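Local coordinates for fatty acid-binding protein homolog (Ascaris suum, PDB 6I8X) that binds fatty acids inside a beta-barrel, and may sequester potentially toxic fatty acids and their peroxidation products or help maintain the eggshell lipid layer, at residues A45-K50 / T142-K147; E65-T68 / T73-K76; K7-K12 / N104-T109. All coordinates share one frame; numbering follows the deposited sequence.

Contact 1. Residues A45-K50 / T142-K147. With VCA (vaccenic acid), chain C; EDO (1,2-ethanediol), chain G.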
loop_
_atom_site.group_PDB
_atom_site.type_symbol
_atom_site.label_atom_id
_atom_site.label_comp_id
_atom_site.label_asym_id
_atom_site.label_seq_id
_atom_site.Cartn_x
_atom_site.Cartn_y
_atom_site.Cartn_z
ATOM N N ALA A 45 -11.903 6.839 -7.766
ATOM C CA ALA A 45 -10.962 6.344 -8.761
ATOM C C ALA A 45 -10.736 4.832 -8.651
ATOM O O ALA A 45 -10.679 4.289 -7.534
ATOM C CB ALA A 45 -9.643 7.048 -8.618
ATOM N N GLY A 46 -10.594 4.192 -9.818
ATOM C CA GLY A 46 -10.297 2.769 -9.948
ATOM C C GLY A 46 -8.870 2.521 -9.504
ATOM O O GLY A 46 -7.975 3.321 -9.812
ATOM N N VAL A 47 -8.661 1.457 -8.709
ATOM C CA VAL A 47 -7.338 1.073 -8.194
ATOM C C VAL A 47 -7.118 -0.441 -8.382
ATOM O O VAL A 47 -7.990 -1.268 -8.090
ATOM C CB VAL A 47 -7.079 1.512 -6.705
ATOM C CG1 VAL A 47 -5.687 1.107 -6.219
ATOM C CG2 VAL A 47 -7.302 3.016 -6.493
ATOM N N THR A 48 -5.955 -0.778 -8.909
ATOM C CA THR A 48 -5.495 -2.135 -9.082
ATOM C C THR A 48 -4.117 -2.210 -8.424
ATOM O O THR A 48 -3.211 -1.454 -8.789
ATOM C CB THR A 48 -5.444 -2.547 -10.567
ATOM O OG1 THR A 48 -6.775 -2.635 -11.070
ATOM C CG2 THR A 48 -4.768 -3.895 -10.737
ATOM N N LYS A 49 -3.972 -3.115 -7.462
ATOM C CA LYS A 49 -2.711 -3.325 -6.762
ATOM C C LYS A 49 -2.078 -4.602 -7.252
ATOM O O LYS A 49 -2.767 -5.572 -7.499
ATOM C CB LYS A 49 -2.919 -3.361 -5.234
ATOM C CG LYS A 49 -3.161 -1.975 -4.649
ATOM C CD LYS A 49 -3.282 -2.014 -3.129
ATOM C CE LYS A 49 -3.667 -0.675 -2.566
ATOM N NZ LYS A 49 -2.528 0.238 -2.446
ATOM N N LYS A 50 -0.773 -4.585 -7.454
ATOM C CA LYS A 50 -0.042 -5.764 -7.923
ATOM C C LYS A 50 1.145 -5.959 -7.050
ATOM O O LYS A 50 1.869 -5.012 -6.797
ATOM C CB LYS A 50 0.391 -5.646 -9.393
ATOM C CG LYS A 50 -0.748 -5.640 -10.377
ATOM C CD LYS A 50 -0.223 -5.646 -11.835
ATOM C CE LYS A 50 -1.339 -5.783 -12.826
ATOM N NZ LYS A 50 -0.886 -5.511 -14.219
ATOM N N THR A 142 -10.681 3.520 8.307
ATOM C CA THR A 142 -11.243 3.131 7.012
ATOM C C THR A 142 -10.676 1.773 6.556
ATOM O O THR A 142 -9.547 1.439 6.900
ATOM C CB THR A 142 -11.060 4.254 5.956
ATOM O OG1 THR A 142 -11.754 3.874 4.769
ATOM C CG2 THR A 142 -9.580 4.535 5.607
ATOM N N SER A 143 -11.483 0.995 5.819
ATOM C CA SER A 143 -11.113 -0.299 5.231
ATOM C C SER A 143 -11.476 -0.235 3.752
ATOM O O SER A 143 -12.555 0.236 3.422
ATOM C CB SER A 143 -11.878 -1.444 5.894
ATOM O OG SER A 143 -11.318 -1.667 7.169
ATOM N N ARG A 144 -10.568 -0.665 2.875
ATOM C CA ARG A 144 -10.748 -0.667 1.413
ATOM C C ARG A 144 -10.568 -2.118 1.019
ATOM O O ARG A 144 -9.590 -2.749 1.437
ATOM C CB ARG A 144 -9.673 0.224 0.724
ATOM C CG ARG A 144 -9.626 1.688 1.192
ATOM C CD ARG A 144 -10.334 2.619 0.216
ATOM N NE ARG A 144 -9.445 3.044 -0.849
ATOM C CZ ARG A 144 -9.827 3.590 -1.996
ATOM N NH1 ARG A 144 -11.115 3.800 -2.245
ATOM N NH2 ARG A 144 -8.926 3.955 -2.890
ATOM N N TYR A 145 -11.527 -2.652 0.242
ATOM C CA TYR A 145 -11.628 -4.052 -0.177
ATOM C C TYR A 145 -11.223 -4.248 -1.639
ATOM O O TYR A 145 -11.863 -3.707 -2.527
ATOM C CB TYR A 145 -13.052 -4.609 0.137
ATOM C CG TYR A 145 -13.392 -4.504 1.614
ATOM C CD1 TYR A 145 -13.887 -3.319 2.155
ATOM C CD2 TYR A 145 -13.135 -5.557 2.485
ATOM C CE1 TYR A 145 -14.132 -3.192 3.518
ATOM C CE2 TYR A 145 -13.397 -5.448 3.849
ATOM C CZ TYR A 145 -13.892 -4.263 4.361
ATOM O OH TYR A 145 -14.159 -4.148 5.704
ATOM N N TYR A 146 -10.160 -5.045 -1.866
ATOM C CA TYR A 146 -9.571 -5.372 -3.184
ATOM C C TYR A 146 -9.744 -6.849 -3.450
ATOM O O TYR A 146 -9.242 -7.704 -2.704
ATOM C CB TYR A 146 -8.061 -5.041 -3.215
ATOM C CG TYR A 146 -7.729 -3.582 -3.031
ATOM C CD1 TYR A 146 -7.742 -2.999 -1.763
ATOM C CD2 TYR A 146 -7.329 -2.797 -4.109
ATOM C CE1 TYR A 146 -7.437 -1.649 -1.586
ATOM C CE2 TYR A 146 -6.980 -1.458 -3.939
ATOM C CZ TYR A 146 -7.064 -0.882 -2.678
ATOM O OH TYR A 146 -6.746 0.436 -2.490
ATOM N N LYS A 147 -10.498 -7.141 -4.483
ATOM C CA LYS A 147 -10.846 -8.487 -4.901
ATOM C C LYS A 147 -9.674 -9.084 -5.652
ATOM O O LYS A 147 -9.180 -8.470 -6.594
ATOM C CB LYS A 147 -12.128 -8.433 -5.768
ATOM C CG LYS A 147 -12.658 -9.766 -6.270
ATOM C CD LYS A 147 -13.646 -10.407 -5.311
ATOM C CE LYS A 147 -14.412 -11.557 -5.924
ATOM N NZ LYS A 147 -13.611 -12.801 -5.937
HETATM O O2 VCA C . -3.343 3.212 -2.090
HETATM C C1 VCA C . -4.526 3.478 -2.597
HETATM O O1 VCA C . -5.279 2.622 -2.994
HETATM C C2 VCA C . -4.872 4.940 -2.633
HETATM C C3 VCA C . -5.645 5.397 -3.866
HETATM C C4 VCA C . -5.637 6.908 -4.028
HETATM C C5 VCA C . -6.505 7.444 -5.148
HETATM C C6 VCA C . -5.797 7.538 -6.484
HETATM C C7 VCA C . -6.737 7.885 -7.621
HETATM C C8 VCA C . -7.099 9.352 -7.799
HETATM C C9 VCA C . -6.079 10.159 -8.577
HETATM C C10 VCA C . -6.415 11.654 -8.623
HETATM C C11 VCA C . -5.208 12.539 -8.717
HETATM C C12 VCA C . -4.322 12.745 -7.758
HETATM C C13 VCA C . -4.340 12.130 -6.389
HETATM C C14 VCA C . -3.332 12.751 -5.422
HETATM C C15 VCA C . -3.451 12.249 -3.991
HETATM C C16 VCA C . -3.279 10.747 -3.805
HETATM C C17 VCA C . -3.325 10.308 -2.353
HETATM C C18 VCA C . -2.824 8.905 -2.137
HETATM C C1 EDO G . -6.049 -3.121 -14.556
HETATM O O1 EDO G . -6.274 -1.754 -14.239
HETATM C C2 EDO G . -7.352 -3.948 -14.648
HETATM O O2 EDO G . -7.504 -4.817 -13.517
HETATM O O HOH W 1 -10.123 5.159 -5.087
#

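Contact 2. Residues E65-T68 / T73-K76. With VCA (vaccenic acid), chain C.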
loop_
_atom_site.group_PDB
_atom_site.type_symbol
_atom_site.label_atom_id
_atom_site.label_comp_id
_atom_site.label_asym_id
_atom_site.label_seq_id
_atom_site.Cartn_x
_atom_site.Cartn_y
_atom_site.Cartn_z
ATOM N N GLU A 65 2.941 -2.437 -7.603
ATOM C CA GLU A 65 2.390 -1.380 -8.439
ATOM C C GLU A 65 1.059 -0.954 -7.891
ATOM O O GLU A 65 0.273 -1.785 -7.447
ATOM C CB GLU A 65 2.187 -1.892 -9.887
ATOM C CG GLU A 65 3.474 -2.320 -10.576
ATOM C CD GLU A 65 3.337 -2.736 -12.024
ATOM O OE1 GLU A 65 2.751 -3.810 -12.290
ATOM O OE2 GLU A 65 3.866 -2.008 -12.893
ATOM N N ASN A 66 0.789 0.331 -7.971
ATOM C CA ASN A 66 -0.505 0.923 -7.689
ATOM C C ASN A 66 -0.908 1.519 -9.016
ATOM O O ASN A 66 -0.283 2.481 -9.455
ATOM C CB ASN A 66 -0.412 2.043 -6.668
ATOM C CG ASN A 66 -0.592 1.594 -5.265
ATOM O OD1 ASN A 66 -1.566 0.944 -4.933
ATOM N ND2 ASN A 66 0.318 1.990 -4.406
ATOM N N LEU A 67 -1.884 0.906 -9.687
ATOM C CA LEU A 67 -2.405 1.358 -10.976
ATOM C C LEU A 67 -3.753 2.009 -10.739
ATOM O O LEU A 67 -4.667 1.359 -10.242
ATOM C CB LEU A 67 -2.510 0.181 -11.990
ATOM C CG LEU A 67 -1.244 -0.683 -12.186
ATOM C CD1 LEU A 67 -1.495 -1.805 -13.184
ATOM C CD2 LEU A 67 -0.008 0.177 -12.622
ATOM N N THR A 68 -3.854 3.317 -10.985
ATOM C CA THR A 68 -5.122 4.041 -10.770
ATOM C C THR A 68 -5.557 4.704 -12.067
ATOM O O THR A 68 -4.837 4.618 -13.055
ATOM C CB THR A 68 -5.095 4.999 -9.534
ATOM O OG1 THR A 68 -4.627 6.281 -9.926
ATOM C CG2 THR A 68 -4.249 4.457 -8.336
ATOM N N THR A 73 2.106 4.160 -9.629
ATOM C CA THR A 73 3.389 4.014 -8.926
ATOM C C THR A 73 3.953 2.633 -9.225
ATOM O O THR A 73 3.198 1.701 -9.503
ATOM C CB THR A 73 3.338 4.360 -7.419
ATOM O OG1 THR A 73 2.544 3.429 -6.697
ATOM C CG2 THR A 73 2.877 5.771 -7.151
ATOM N N HIS A 74 5.285 2.520 -9.253
ATOM C CA HIS A 74 5.980 1.276 -9.576
ATOM C C HIS A 74 7.224 1.190 -8.702
ATOM O O HIS A 74 8.239 1.844 -8.983
ATOM C CB HIS A 74 6.370 1.213 -11.072
ATOM C CG HIS A 74 5.292 1.630 -12.024
ATOM N ND1 HIS A 74 4.435 0.701 -12.604
ATOM C CD2 HIS A 74 4.985 2.863 -12.495
ATOM C CE1 HIS A 74 3.644 1.397 -13.403
ATOM N NE2 HIS A 74 3.934 2.700 -13.368
ATOM N N HIS A 75 7.127 0.393 -7.630
ATOM C CA HIS A 75 8.210 0.171 -6.663
ATOM C C HIS A 75 8.881 -1.171 -6.961
ATOM O O HIS A 75 8.275 -2.220 -6.768
ATOM C CB HIS A 75 7.660 0.257 -5.229
ATOM C CG HIS A 75 6.841 1.495 -4.990
ATOM N ND1 HIS A 75 7.254 2.744 -5.451
ATOM C CD2 HIS A 75 5.658 1.639 -4.343
ATOM C CE1 HIS A 75 6.306 3.590 -5.082
ATOM N NE2 HIS A 75 5.347 2.979 -4.381
ATOM N N LYS A 76 10.116 -1.120 -7.490
ATOM C CA LYS A 76 10.875 -2.300 -7.920
ATOM C C LYS A 76 12.020 -2.695 -7.020
ATOM O O LYS A 76 12.785 -1.841 -6.570
ATOM C CB LYS A 76 11.404 -2.116 -9.356
ATOM C CG LYS A 76 10.362 -1.645 -10.387
ATOM C CD LYS A 76 9.404 -2.755 -10.822
ATOM C CE LYS A 76 8.719 -2.431 -12.130
ATOM N NZ LYS A 76 9.682 -2.378 -13.272
HETATM O O2 VCA C . -3.343 3.212 -2.090
HETATM C C1 VCA C . -4.526 3.478 -2.597
HETATM O O1 VCA C . -5.279 2.622 -2.994
HETATM C C2 VCA C . -4.872 4.940 -2.633
HETATM C C3 VCA C . -5.645 5.397 -3.866
HETATM C C4 VCA C . -5.637 6.908 -4.028
HETATM C C5 VCA C . -6.505 7.444 -5.148
HETATM C C6 VCA C . -5.797 7.538 -6.484
HETATM C C7 VCA C . -6.737 7.885 -7.621
HETATM C C8 VCA C . -7.099 9.352 -7.799
HETATM C C9 VCA C . -6.079 10.159 -8.577
HETATM C C10 VCA C . -6.415 11.654 -8.623
HETATM C C11 VCA C . -5.208 12.539 -8.717
HETATM C C12 VCA C . -4.322 12.745 -7.758
HETATM C C13 VCA C . -4.340 12.130 -6.389
HETATM C C14 VCA C . -3.332 12.751 -5.422
HETATM C C15 VCA C . -3.451 12.249 -3.991
HETATM C C16 VCA C . -3.279 10.747 -3.805
HETATM C C17 VCA C . -3.325 10.308 -2.353
HETATM C C18 VCA C . -2.824 8.905 -2.137
#

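Contact 3. Residues K7-K12 / N104-T109. With EDO (1,2-ethanediol), chain F.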
loop_
_atom_site.group_PDB
_atom_site.type_symbol
_atom_site.label_atom_id
_atom_site.label_comp_id
_atom_site.label_asym_id
_atom_site.label_seq_id
_atom_site.Cartn_x
_atom_site.Cartn_y
_atom_site.Cartn_z
ATOM N N LYS A 7 12.935 -11.510 5.419
ATOM C CA LYS A 7 11.556 -11.976 5.570
ATOM C C LYS A 7 10.953 -12.375 4.213
ATOM O O LYS A 7 11.282 -11.762 3.198
ATOM C CB LYS A 7 10.691 -10.896 6.233
ATOM C CG LYS A 7 11.035 -10.663 7.680
ATOM C CD LYS A 7 10.025 -9.784 8.368
ATOM C CE LYS A 7 10.590 -9.311 9.689
ATOM N NZ LYS A 7 9.768 -8.239 10.286
ATOM N N THR A 8 10.112 -13.428 4.191
ATOM C CA THR A 8 9.437 -13.868 2.958
ATOM C C THR A 8 8.003 -13.340 2.968
ATOM O O THR A 8 7.312 -13.433 3.985
ATOM C CB THR A 8 9.552 -15.398 2.723
ATOM O OG1 THR A 8 10.929 -15.720 2.570
ATOM C CG2 THR A 8 8.818 -15.875 1.440
ATOM N N LEU A 9 7.574 -12.750 1.855
ATOM C CA LEU A 9 6.203 -12.263 1.745
ATOM C C LEU A 9 5.308 -13.499 1.575
ATOM O O LEU A 9 5.520 -14.278 0.644
ATOM C CB LEU A 9 6.051 -11.284 0.536
ATOM C CG LEU A 9 4.731 -10.526 0.339
ATOM C CD1 LEU A 9 4.454 -9.576 1.489
ATOM C CD2 LEU A 9 4.771 -9.701 -0.942
ATOM N N PRO A 10 4.357 -13.742 2.495
ATOM C CA PRO A 10 3.432 -14.873 2.304
ATOM C C PRO A 10 2.713 -14.783 0.948
ATOM O O PRO A 10 2.397 -13.680 0.518
ATOM C CB PRO A 10 2.443 -14.712 3.476
ATOM C CG PRO A 10 3.201 -13.925 4.489
ATOM C CD PRO A 10 3.972 -12.944 3.676
ATOM N N ASP A 11 2.475 -15.941 0.276
ATOM C CA ASP A 11 1.801 -16.073 -1.030
ATOM C C ASP A 11 0.421 -15.416 -1.074
ATOM O O ASP A 11 -0.037 -15.037 -2.145
ATOM C CB ASP A 11 1.734 -17.536 -1.479
ATOM C CG ASP A 11 3.081 -18.069 -1.906
ATOM O OD1 ASP A 11 3.735 -17.422 -2.752
ATOM O OD2 ASP A 11 3.481 -19.145 -1.408
ATOM N N LYS A 12 -0.220 -15.309 0.106
ATOM C CA LYS A 12 -1.473 -14.636 0.460
ATOM C C LYS A 12 -1.499 -13.228 -0.172
ATOM O O LYS A 12 -2.544 -12.753 -0.582
ATOM C CB LYS A 12 -1.422 -14.385 1.992
ATOM C CG LYS A 12 -2.580 -14.872 2.803
ATOM C CD LYS A 12 -2.528 -14.252 4.198
ATOM C CE LYS A 12 -2.019 -15.193 5.266
ATOM N NZ LYS A 12 -0.547 -15.381 5.186
ATOM N N ASN A 104 0.049 -12.742 8.743
ATOM C CA ASN A 104 -1.255 -12.312 8.233
ATOM C C ASN A 104 -1.336 -10.775 8.038
ATOM O O ASN A 104 -2.356 -10.280 7.575
ATOM C CB ASN A 104 -2.389 -12.784 9.185
ATOM C CG ASN A 104 -2.207 -14.142 9.822
ATOM O OD1 ASN A 104 -2.029 -15.170 9.151
ATOM N ND2 ASN A 104 -2.258 -14.169 11.145
ATOM N N THR A 105 -0.269 -10.037 8.388
ATOM C CA THR A 105 -0.241 -8.571 8.372
ATOM C C THR A 105 0.945 -7.937 7.643
ATOM O O THR A 105 2.062 -7.894 8.159
ATOM C CB THR A 105 -0.317 -8.022 9.820
ATOM O OG1 THR A 105 -1.316 -8.723 10.547
ATOM C CG2 THR A 105 -0.590 -6.525 9.872
ATOM N N LEU A 106 0.654 -7.320 6.506
ATOM C CA LEU A 106 1.645 -6.566 5.752
ATOM C C LEU A 106 1.434 -5.069 6.043
ATOM O O LEU A 106 0.307 -4.580 6.004
ATOM C CB LEU A 106 1.510 -6.882 4.255
ATOM C CG LEU A 106 2.247 -6.002 3.235
ATOM C CD1 LEU A 106 3.739 -6.271 3.255
ATOM C CD2 LEU A 106 1.723 -6.297 1.823
ATOM N N THR A 107 2.510 -4.363 6.401
ATOM C CA THR A 107 2.447 -2.923 6.640
ATOM C C THR A 107 3.213 -2.189 5.528
ATOM O O THR A 107 4.060 -2.787 4.853
ATOM C CB THR A 107 2.896 -2.540 8.053
ATOM O OG1 THR A 107 4.307 -2.702 8.171
ATOM C CG2 THR A 107 2.142 -3.302 9.143
ATOM N N GLU A 108 2.869 -0.919 5.307
ATOM C CA GLU A 108 3.470 -0.056 4.304
ATOM C C GLU A 108 3.488 1.326 4.940
ATOM O O GLU A 108 2.435 1.940 5.166
ATOM C CB GLU A 108 2.637 -0.076 3.007
ATOM C CG GLU A 108 3.155 0.813 1.888
ATOM C CD GLU A 108 2.267 0.893 0.648
ATOM O OE1 GLU A 108 1.334 0.072 0.515
ATOM O OE2 GLU A 108 2.523 1.766 -0.211
ATOM N N THR A 109 4.684 1.794 5.258
ATOM C CA THR A 109 4.883 3.063 5.919
ATOM C C THR A 109 5.460 4.072 4.939
ATOM O O THR A 109 6.417 3.776 4.225
ATOM C CB THR A 109 5.745 2.839 7.177
ATOM O OG1 THR A 109 5.168 1.760 7.925
ATOM C CG2 THR A 109 5.860 4.102 8.065
HETATM C C1 EDO F . 3.433 -18.844 1.908
HETATM O O1 EDO F . 2.675 -18.186 2.910
HETATM C C2 EDO F . 4.807 -18.136 1.720
HETATM O O2 EDO F . 5.694 -18.973 0.994
#

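Contact 1. Residues A45-K50 / T142-K147
R144 meets V47 in the vaccenic acid pocket, where NH2 of R144 comes within 4.1 Å of CG2 of V47. The chain of R144 bends at chi2 (-100°) and again at chi3, which carries the guanidinium toward segment 45-50. A water in the plane of that group, at its edge, accepts from R144 NH2 at 2.8 Å and donates to the A45 backbone O, bridging two chain stretches that share no direct hydrogen bond. R144 NH1 forms a salt bridge with D22, so the positive charge is probably balanced within the protein.

Two residues on, the Y146 ring meets V47 and K49. V47 CG1 lies in the ring plane at the edge, 3.7 Å from Y146 CE2, while K49 CD passes over one face in a CH-pi contact, 4.1 Å from the ring centroid. The lysine then bends at chi4 (-81°), turning NZ to the ligand head: K49 NZ donates to O2 of vaccenic acid at 3.1 Å, and is also hydrogen-bonded to N66 OD1 and Y124 OH. The Y146 hydroxyl OH stands 2.7 Å from O1 of the acid. An Arg-x-Tyr pair on the last strand is a familiar carboxylate-binding element of fatty acid-binding proteins; here the tyrosine and K49 each meet one carboxylate oxygen, whereas R144 NH2 has C3 of the acid as its closest ligand atom. Beyond V47, A45 CB touches the acyl chain.

The two strand segments run at 67° to each other, and strand 15-23 lies between them in the sheet, pairing with V47 and K49 and packing F17 and L19 against Y146; M133 of strand 130-137 also touches K49.

Contact 2. Residues E65-T68 / T73-K76
E65 extends its carboxylate over to the rim of the H74 imidazole, a short example of how a non-hydrogen-bonded antiparallel pair can be joined through its side chains. H74 ND1 donates to E65 OE2 at 2.8 Å with an N-H...O angle of 152°; the oxygen lies in the ring plane, at the ring edge, and is met on its anti side. Carboxylate and ring are turned 56° apart. L67, on the same face of the sheet, adds CD2 at 3.9 Å from H74 CE1, its side chain crossing the histidine at about a right angle.

N66 and T73 form the neighbouring hydrogen-bonded pair. T73 N donates to N66 O at 2.9 Å, and N66 N returns a bond to T73 O at 3.2 Å. Their side chains lie side by side on the inward face: T73 OG1, set between its own N and carbonyl carbon (chi1 67°), rests 3.3 Å from N66 CB. N66 OD1 is taken by K49, placing this amide in the second shell of the lipid carboxylate, and T68 OG1 comes 3.5 Å from C7 of the acyl chain.

Strands 62-68 and 72-78 make this beta hairpin; strand 47-53 flanks it through E65 and L67, and on the side of strand 72-78, H75 ND1 bonds D86 OD2 and its ring meets F84, both in strand 84-87.

Contact 3. Residues K7-K12 / N104-T109
The CA atoms of L9 and L106 lie 8.3 Å apart, and no hydrogen bond joins K7-K12 to N104-T109, so the contact rests on side chains alone. Two leucines span the gap. L9 and L106 each hold CG anti to the backbone N (chi1 -173° and 168°), and L9 CD1 comes end-on against the flank of L106 CD1, 3.8 Å away, the side chains crossing at a slant.

Beside the leucines, K12 bends at chi3 and chi4, and its CE lies 3.9 Å from N104 OD1. The ammonium goes elsewhere: K12 NZ donates to the P103 backbone O, just ahead of N104, so the lysine lies along P103 and N104.

Segment 7-12 thus lies against the barrel ahead of strand 15-23. Around it, L9 N is held by Y62, K12 O by R126, and K7 by a salt bridge to D99, while P10 touches L100 of strand 93-100; L106 itself packs against L80 and pairs with Y124 of strand 119-127.

From the N terminus, segment 7-12 comes first, then 45-50, which opens contact 1. Contact 2 follows as a local hairpin, closing a very short loop between 65-68 and 73-76 that falls within the spans of both other contacts. Segment 104-109 then closes contact 3 back to the start of the chain, and 142-147 closes contact 1, so these two long loops cross. Contacts 1 and 2 meet through the neighbouring strands 47-53 and 62-68; contact 3 stands apart, its centre about 16 Å from that of contact 1. Together they tie the N-terminal segment, the early hairpin and the last strand into one barrel.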